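Local coordinates for spike protein P5 (Enterobacteria phage PRD1, PDB 1YQ5) that forms, together with proteins P31 and P2, the spike complexes at the five-fold vertices of the capsid and is essential for viral infectivity, at residues A[4-9]-A[139-144]; A[70-75]-A[124-129]; A[56-61]-A[108-113]. All blocks are in the same frame, centred on the assembly; numbering follows the deposited sequence.

Contact 1. Residues A[4-9]-A[139-144]; sequences TDALSL and TAAKIN
Residues 5-9 and 139-142 run antiparallel, with A6 facing A141 as a non-hydrogen-bonded pair and L7 facing A140 as a hydrogen-bonded one. They are neighbouring strands at the two ends of the chain, in one sheet of this C-terminal jelly-roll domain. L7 and A140 exchange two backbone bonds of 2.9 Å, L7 N to A140 O and A140 N to L7 O. K142 N also donates to D5 O.

One face carries small groups. The CB atoms of A6 and A141 meet at 3.9 Å, and S8 OG lies 2.8 Å from T139 OG1 in a hydrogen bond that either hydroxyl could donate. This face packs on L60, L106 and Y108 of the second subunit, so it belongs to the trimer interface.

The other face carries D5, L7, A140 and K142. L7 reaches L44 of the opposing sheet. The side chains of D5 and K142 lie side by side and point the same way, touching through OD1 and CD. D5 OD1 also forms a salt bridge with K57. T4 OG1 donates to D5 OD1 at 2.6 Å, on the anti side and 27° out of the carboxylate plane. K142 bends at chi4 (-60°), and NZ forms a salt bridge with the C-terminal carboxylate, 2.8 Å from N144 OXT. One water accepts from T4 N and donates to K142 O, 2.7 Å away.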
loop_
_atom_site.group_PDB
_atom_site.type_symbol
_atom_site.label_atom_id
_atom_site.label_comp_id
_atom_site.label_asym_id
_atom_site.label_seq_id
_atom_site.Cartn_x
_atom_site.Cartn_y
_atom_site.Cartn_z
ATOM N N THR A 4 -17.173 4.877 8.596
ATOM C CA THR A 4 -18.361 5.691 8.355
ATOM C C THR A 4 -18.674 5.851 6.872
ATOM O O THR A 4 -19.841 5.915 6.479
ATOM C CB THR A 4 -18.197 7.092 8.965
ATOM O OG1 THR A 4 -17.110 7.765 8.322
ATOM C CG2 THR A 4 -17.903 6.989 10.459
ATOM N N ASP A 5 -17.633 5.921 6.051
ATOM C CA ASP A 5 -17.818 6.087 4.619
ATOM C C ASP A 5 -16.810 5.280 3.824
ATOM O O ASP A 5 -15.643 5.176 4.202
ATOM C CB ASP A 5 -17.691 7.561 4.235
ATOM C CG ASP A 5 -18.612 8.447 5.041
ATOM O OD1 ASP A 5 -18.251 8.800 6.184
ATOM O OD2 ASP A 5 -19.700 8.776 4.534
ATOM N N ALA A 6 -17.272 4.715 2.716
ATOM C CA ALA A 6 -16.409 3.922 1.853
ATOM C C ALA A 6 -17.074 3.740 0.503
ATOM O O ALA A 6 -18.300 3.810 0.381
ATOM C CB ALA A 6 -16.130 2.558 2.486
ATOM N N LEU A 7 -16.255 3.514 -0.514
ATOM C CA LEU A 7 -16.753 3.299 -1.862
ATOM C C LEU A 7 -15.755 2.411 -2.591
ATOM O O LEU A 7 -14.563 2.688 -2.594
ATOM C CB LEU A 7 -16.898 4.634 -2.596
ATOM C CG LEU A 7 -17.443 4.547 -4.022
ATOM C CD1 LEU A 7 -18.853 3.986 -3.974
ATOM C CD2 LEU A 7 -17.447 5.928 -4.674
ATOM N N SER A 8 -16.251 1.333 -3.188
ATOM C CA SER A 8 -15.406 0.407 -3.928
ATOM C C SER A 8 -15.974 0.307 -5.339
ATOM O O SER A 8 -17.162 0.033 -5.523
ATOM C CB SER A 8 -15.395 -0.961 -3.241
ATOM O OG SER A 8 -14.462 -1.832 -3.859
ATOM N N LEU A 9 -15.121 0.533 -6.333
ATOM C CA LEU A 9 -15.551 0.515 -7.720
ATOM C C LEU A 9 -14.749 -0.430 -8.603
ATOM O O LEU A 9 -13.578 -0.713 -8.340
ATOM C CB LEU A 9 -15.436 1.924 -8.313
ATOM C CG LEU A 9 -16.001 3.104 -7.520
ATOM C CD1 LEU A 9 -15.539 4.406 -8.154
ATOM C CD2 LEU A 9 -17.520 3.024 -7.483
ATOM N N THR A 139 -10.812 1.649 -4.440
ATOM C CA THR A 139 -11.523 1.621 -3.172
ATOM C C THR A 139 -10.993 2.689 -2.226
ATOM O O THR A 139 -9.783 2.845 -2.063
ATOM C CB THR A 139 -11.380 0.246 -2.486
ATOM O OG1 THR A 139 -11.958 -0.765 -3.319
ATOM C CG2 THR A 139 -12.076 0.246 -1.132
ATOM N N ALA A 140 -11.907 3.431 -1.616
ATOM C CA ALA A 140 -11.533 4.467 -0.671
ATOM C C ALA A 140 -12.420 4.341 0.559
ATOM O O ALA A 140 -13.619 4.086 0.449
ATOM C CB ALA A 140 -11.697 5.841 -1.299
ATOM N N ALA A 141 -11.820 4.507 1.731
ATOM C CA ALA A 141 -12.560 4.421 2.979
ATOM C C ALA A 141 -12.053 5.466 3.957
ATOM O O ALA A 141 -10.847 5.655 4.107
ATOM C CB ALA A 141 -12.417 3.026 3.587
ATOM N N LYS A 142 -12.985 6.158 4.604
ATOM C CA LYS A 142 -12.639 7.169 5.591
ATOM C C LYS A 142 -12.422 6.402 6.887
ATOM O O LYS A 142 -13.370 5.833 7.426
ATOM C CB LYS A 142 -13.795 8.157 5.753
ATOM C CG LYS A 142 -13.521 9.316 6.703
ATOM C CD LYS A 142 -14.724 10.245 6.787
ATOM C CE LYS A 142 -14.418 11.488 7.603
ATOM N NZ LYS A 142 -14.026 11.148 8.996
ATOM N N ILE A 143 -11.189 6.369 7.388
ATOM C CA ILE A 143 -10.930 5.627 8.619
ATOM C C ILE A 143 -10.907 6.478 9.885
ATOM O O ILE A 143 -10.786 5.948 10.986
ATOM C CB ILE A 143 -9.619 4.813 8.541
ATOM C CG1 ILE A 143 -8.415 5.746 8.569
ATOM C CG2 ILE A 143 -9.607 3.968 7.265
ATOM C CD1 ILE A 143 -7.122 5.018 8.852
ATOM N N ASN A 144 -11.005 7.794 9.732
ATOM C CA ASN A 144 -11.052 8.695 10.885
ATOM C C ASN A 144 -11.575 10.054 10.454
ATOM O O ASN A 144 -12.167 10.750 11.302
ATOM C CB ASN A 144 -9.679 8.874 11.539
ATOM C CG ASN A 144 -9.782 9.511 12.927
ATOM O OD1 ASN A 144 -10.357 8.928 13.847
ATOM N ND2 ASN A 144 -9.240 10.714 13.073
ATOM O OXT ASN A 144 -11.363 10.405 9.276
HETATM O O HOH W 1 -14.632 5.897 9.790
#

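Contact 2. Residues A[70-75]-A[124-129]; sequences NTVTTG and LCNDGA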
loop_
_atom_site.group_PDB
_atom_site.type_symbol
_atom_site.label_atom_id
_atom_site.label_comp_id
_atom_site.label_asym_id
_atom_site.label_seq_id
_atom_site.Cartn_x
_atom_site.Cartn_y
_atom_site.Cartn_z
ATOM N N ASN A 70 -3.811 -8.242 -18.511
ATOM C CA ASN A 70 -3.007 -9.400 -18.865
ATOM C C ASN A 70 -2.388 -9.457 -20.249
ATOM O O ASN A 70 -1.407 -10.170 -20.446
ATOM C CB ASN A 70 -3.822 -10.668 -18.596
ATOM C CG ASN A 70 -4.184 -10.814 -17.131
ATOM O OD1 ASN A 70 -3.952 -9.900 -16.337
ATOM N ND2 ASN A 70 -4.750 -11.960 -16.761
ATOM N N THR A 71 -2.941 -8.715 -21.201
ATOM C CA THR A 71 -2.405 -8.706 -22.556
ATOM C C THR A 71 -1.286 -7.685 -22.761
ATOM O O THR A 71 -0.751 -7.554 -23.866
ATOM C CB THR A 71 -3.517 -8.461 -23.585
ATOM O OG1 THR A 71 -4.338 -7.366 -23.158
ATOM C CG2 THR A 71 -4.368 -9.720 -23.732
ATOM N N VAL A 72 -0.945 -6.949 -21.706
ATOM C CA VAL A 72 0.146 -5.978 -21.775
ATOM C C VAL A 72 1.094 -6.361 -20.648
ATOM O O VAL A 72 0.849 -6.068 -19.474
ATOM C CB VAL A 72 -0.358 -4.526 -21.601
ATOM C CG1 VAL A 72 0.821 -3.568 -21.480
ATOM C CG2 VAL A 72 -1.214 -4.134 -22.810
ATOM N N THR A 73 2.180 -7.028 -21.020
ATOM C CA THR A 73 3.157 -7.528 -20.062
ATOM C C THR A 73 4.529 -6.886 -20.181
ATOM O O THR A 73 5.508 -7.423 -19.669
ATOM C CB THR A 73 3.339 -9.037 -20.247
ATOM O OG1 THR A 73 3.794 -9.283 -21.583
ATOM C CG2 THR A 73 2.016 -9.771 -20.032
ATOM N N THR A 74 4.600 -5.744 -20.853
ATOM C CA THR A 74 5.864 -5.044 -21.034
ATOM C C THR A 74 5.777 -3.620 -20.497
ATOM O O THR A 74 4.691 -3.121 -20.209
ATOM C CB THR A 74 6.250 -4.984 -22.527
ATOM O OG1 THR A 74 5.171 -4.415 -23.276
ATOM C CG2 THR A 74 6.541 -6.379 -23.061
ATOM N N GLY A 75 6.928 -2.972 -20.365
ATOM C CA GLY A 75 6.952 -1.610 -19.865
ATOM C C GLY A 75 6.606 -1.536 -18.388
ATOM O O GLY A 75 6.728 -2.521 -17.656
ATOM N N LEU A 124 -4.015 6.025 -14.469
ATOM C CA LEU A 124 -2.960 5.041 -14.654
ATOM C C LEU A 124 -2.833 4.745 -16.141
ATOM O O LEU A 124 -3.710 5.102 -16.931
ATOM C CB LEU A 124 -3.274 3.755 -13.868
ATOM C CG LEU A 124 -4.498 2.899 -14.216
ATOM C CD1 LEU A 124 -4.287 2.187 -15.552
ATOM C CD2 LEU A 124 -4.713 1.870 -13.114
ATOM N N CYS A 125 -1.732 4.109 -16.516
ATOM C CA CYS A 125 -1.473 3.744 -17.901
ATOM C C CYS A 125 -0.285 2.816 -17.866
ATOM O O CYS A 125 0.207 2.472 -16.794
ATOM C CB CYS A 125 -1.078 4.971 -18.726
ATOM S SG CYS A 125 0.630 5.573 -18.382
ATOM N N ASN A 126 0.149 2.396 -19.045
ATOM C CA ASN A 126 1.347 1.589 -19.173
ATOM C C ASN A 126 2.199 2.561 -19.982
ATOM O O ASN A 126 1.682 3.223 -20.890
ATOM C CB ASN A 126 1.097 0.323 -19.980
ATOM C CG ASN A 126 2.355 -0.502 -20.148
ATOM O OD1 ASN A 126 2.683 -1.345 -19.303
ATOM N ND2 ASN A 126 3.084 -0.247 -21.224
ATOM N N ASP A 127 3.483 2.666 -19.669
ATOM C CA ASP A 127 4.327 3.621 -20.377
ATOM C C ASP A 127 4.737 3.212 -21.787
ATOM O O ASP A 127 5.338 4.005 -22.506
ATOM C CB ASP A 127 5.578 3.945 -19.550
ATOM C CG ASP A 127 6.472 2.734 -19.330
ATOM O OD1 ASP A 127 6.201 1.660 -19.904
ATOM O OD2 ASP A 127 7.454 2.864 -18.573
ATOM N N GLY A 128 4.405 1.989 -22.190
ATOM C CA GLY A 128 4.787 1.541 -23.517
ATOM C C GLY A 128 3.664 1.054 -24.416
ATOM O O GLY A 128 3.895 0.754 -25.586
ATOM N N ALA A 129 2.447 0.968 -23.892
ATOM C CA ALA A 129 1.334 0.496 -24.707
ATOM C C ALA A 129 -0.020 0.909 -24.155
ATOM O O ALA A 129 -0.173 1.140 -22.955
ATOM C CB ALA A 129 1.400 -1.022 -24.838
#
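V72 and N126 reach toward each other tip to tip, and V72 CG1 touches the side-chain amide of N126. CG1 is 3.7 Å from N126 CG and 4.3 Å from A129 CB. It stands anti to the V72 backbone N (chi1 172°), and both V72 and A129 direct their CB atoms at the opposite segment. N126 likewise directs its CB toward 70-75. The same amide faces the backbone of 70-75: T74 O lies 2.8 Å from the atom modelled as N126 OD1. The amide is probably turned over in the model. Turned back, it may donate an N-H hydrogen bond to T74 O.

This is a loop contact at one end of the jelly roll. Residues 70-75 link strand 59-68 of one sheet to strand 76-83 of the other. Residues 124-126 end strand 119-126, and the chain then turns through D127 and G128. At that turn D127 CG sits between its backbone N and carbonyl carbon (chi1 63°), and OD1 comes within 3.4 Å of G75 CA.

Farther out, D127 OD1 accepts a hydrogen bond from N76 N, directly after G75. Y77 OH is hydrogen-bonded to V72 O, and Y77 also packs on N126. L131 lies against V72.

Contact 3. Residues A[56-61]-A[108-113]; sequences GKSGLY and YCNVLG
G59 and C109 form an antiparallel hydrogen-bonded pair where strand 59-68 begins and strand 100-109 ends, at the margin of one jelly-roll sheet. C109 N donates to G59 O at 2.8 Å and 176°, almost straight. G59 N returns a bond of 3.0 Å to C109 O. On one side L60 and Y108 continue the ladder as a non-hydrogen-bonded pair. On the side of S58 and N110 it stops, and a side chain takes over. S58 OG accepts a hydrogen bond from V111 N at 2.8 Å, again nearly straight. OG is anti to the S58 carbonyl carbon (chi1 -69°), which turns it toward 108-113. V111 in turn presses CG2 on the backbone of K57 and S58, 3.5 Å from K57 C. A water spans the outer end of the contact, accepting from G56 N and donating to V111 O.

With CG anti to its backbone N (chi1 180°), the Y108 ring meets the G59 backbone. CD1 is next to G59 O, which is oblique to the ring, CE1 is 3.6 Å from G59 CA, and OH reaches S58 CB. L60 comes to the edge of this ring, near its plane. The two side chains cross at about a right angle, and L60 CD2 rests 4.0 Å from Y108 CB. L60 also packs on A6, and Y108 on N38, both of the third subunit, so this face takes part in the trimer interface.

On the opposite face L53 of the other sheet packs on C109, Y61 and V111, which places this side in the interior of the sandwich. Here C109 meets Y61 in a sulfur-aromatic contact. SG approaches the ring obliquely, closest to CD1 at 3.7 Å. Y61 OH donates in plane to a lone pair of K57 O, 2.6 Å away.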
loop_
_atom_site.group_PDB
_atom_site.type_symbol
_atom_site.label_atom_id
_atom_site.label_comp_id
_atom_site.label_asym_id
_atom_site.label_seq_id
_atom_site.Cartn_x
_atom_site.Cartn_y
_atom_site.Cartn_z
ATOM N N GLY A 56 -17.697 18.498 5.123
ATOM C CA GLY A 56 -17.597 18.071 6.505
ATOM C C GLY A 56 -16.888 16.743 6.701
ATOM O O GLY A 56 -16.795 16.258 7.827
ATOM N N LYS A 57 -16.364 16.166 5.622
ATOM C CA LYS A 57 -15.694 14.871 5.709
ATOM C C LYS A 57 -14.163 14.899 5.761
ATOM O O LYS A 57 -13.514 13.976 5.273
ATOM C CB LYS A 57 -16.145 13.971 4.549
ATOM C CG LYS A 57 -17.618 13.551 4.601
ATOM C CD LYS A 57 -17.893 12.594 5.755
ATOM C CE LYS A 57 -19.374 12.242 5.861
ATOM N NZ LYS A 57 -19.620 11.239 6.948
ATOM N N SER A 58 -13.579 15.940 6.346
ATOM C CA SER A 58 -12.123 15.991 6.447
ATOM C C SER A 58 -11.689 14.811 7.315
ATOM O O SER A 58 -12.422 14.391 8.207
ATOM C CB SER A 58 -11.667 17.302 7.097
ATOM O OG SER A 58 -11.898 18.407 6.242
ATOM N N GLY A 59 -10.507 14.268 7.052
ATOM C CA GLY A 59 -10.045 13.146 7.847
ATOM C C GLY A 59 -9.031 12.267 7.144
ATOM O O GLY A 59 -8.438 12.663 6.133
ATOM N N LEU A 60 -8.833 11.068 7.684
ATOM C CA LEU A 60 -7.881 10.115 7.130
ATOM C C LEU A 60 -8.589 9.149 6.200
ATOM O O LEU A 60 -9.643 8.601 6.537
ATOM C CB LEU A 60 -7.196 9.337 8.255
ATOM C CG LEU A 60 -6.269 10.152 9.160
ATOM C CD1 LEU A 60 -5.850 9.316 10.360
ATOM C CD2 LEU A 60 -5.045 10.600 8.361
ATOM N N TYR A 61 -8.000 8.944 5.027
ATOM C CA TYR A 61 -8.569 8.054 4.030
ATOM C C TYR A 61 -7.594 6.988 3.559
ATOM O O TYR A 61 -6.434 7.283 3.272
ATOM C CB TYR A 61 -9.038 8.855 2.813
ATOM C CG TYR A 61 -10.278 9.677 3.063
ATOM C CD1 TYR A 61 -10.218 10.873 3.779
ATOM C CD2 TYR A 61 -11.523 9.234 2.619
ATOM C CE1 TYR A 61 -11.379 11.605 4.047
ATOM C CE2 TYR A 61 -12.680 9.953 2.879
ATOM C CZ TYR A 61 -12.606 11.135 3.594
ATOM O OH TYR A 61 -13.768 11.826 3.867
ATOM N N TYR A 108 -4.214 12.182 4.605
ATOM C CA TYR A 108 -5.135 13.087 5.272
ATOM C C TYR A 108 -5.749 13.965 4.193
ATOM O O TYR A 108 -5.034 14.526 3.357
ATOM C CB TYR A 108 -4.425 13.987 6.282
ATOM C CG TYR A 108 -5.396 14.927 6.958
ATOM C CD1 TYR A 108 -6.241 14.469 7.966
ATOM C CD2 TYR A 108 -5.526 16.251 6.537
ATOM C CE1 TYR A 108 -7.199 15.301 8.538
ATOM C CE2 TYR A 108 -6.483 17.095 7.104
ATOM C CZ TYR A 108 -7.315 16.609 8.103
ATOM O OH TYR A 108 -8.269 17.420 8.667
ATOM N N CYS A 109 -7.070 14.083 4.210
ATOM C CA CYS A 109 -7.768 14.897 3.225
ATOM C C CYS A 109 -8.515 16.037 3.886
ATOM O O CYS A 109 -9.357 15.815 4.764
ATOM C CB CYS A 109 -8.785 14.056 2.443
ATOM S SG CYS A 109 -8.081 12.744 1.428
ATOM N N ASN A 110 -8.204 17.257 3.473
ATOM C CA ASN A 110 -8.907 18.412 3.998
ATOM C C ASN A 110 -10.043 18.667 3.018
ATOM O O ASN A 110 -9.815 18.774 1.814
ATOM C CB ASN A 110 -7.995 19.640 4.056
ATOM C CG ASN A 110 -8.729 20.876 4.536
ATOM O OD1 ASN A 110 -9.370 20.857 5.584
ATOM N ND2 ASN A 110 -8.643 21.955 3.770
ATOM N N VAL A 111 -11.266 18.740 3.529
ATOM C CA VAL A 111 -12.421 18.990 2.680
ATOM C C VAL A 111 -12.825 20.448 2.856
ATOM O O VAL A 111 -13.229 20.860 3.939
ATOM C CB VAL A 111 -13.595 18.071 3.064
ATOM C CG1 VAL A 111 -14.834 18.429 2.248
ATOM C CG2 VAL A 111 -13.199 16.615 2.820
ATOM N N LEU A 112 -12.701 21.223 1.784
ATOM C CA LEU A 112 -13.023 22.644 1.813
ATOM C C LEU A 112 -14.514 22.938 1.743
ATOM O O LEU A 112 -14.958 24.015 2.141
ATOM C CB LEU A 112 -12.325 23.350 0.649
ATOM C CG LEU A 112 -10.797 23.274 0.631
ATOM C CD1 LEU A 112 -10.275 23.670 -0.738
ATOM C CD2 LEU A 112 -10.226 24.181 1.713
ATOM N N GLY A 113 -15.290 21.983 1.244
ATOM C CA GLY A 113 -16.717 22.211 1.104
ATOM C C GLY A 113 -16.986 22.780 -0.282
ATOM O O GLY A 113 -17.989 23.458 -0.511
HETATM O O HOH W 2 -15.845 20.567 4.913
#

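Overall arrangement
Contact 1 pairs the first strand, near the N terminus, with the last, so it encloses nearly the whole chain, and contacts 2 and 3 fall within its span. Residues 56-61 open contact 3 and 70-75 open contact 2. Then 108-113 close the former and 124-129 the latter, so these two loops cross. Contacts 1 and 3 lie in the same sheet, on neighbouring strands, with centres 12 Å apart. They touch through a probable hydrogen bond from I143 N to L60 O, and both reach the third subunit. Contact 2 lies on the opposite side of the chain's centre, 33 Å from contact 3 between centres, and ties an intersheet loop to the end of strand 119-126.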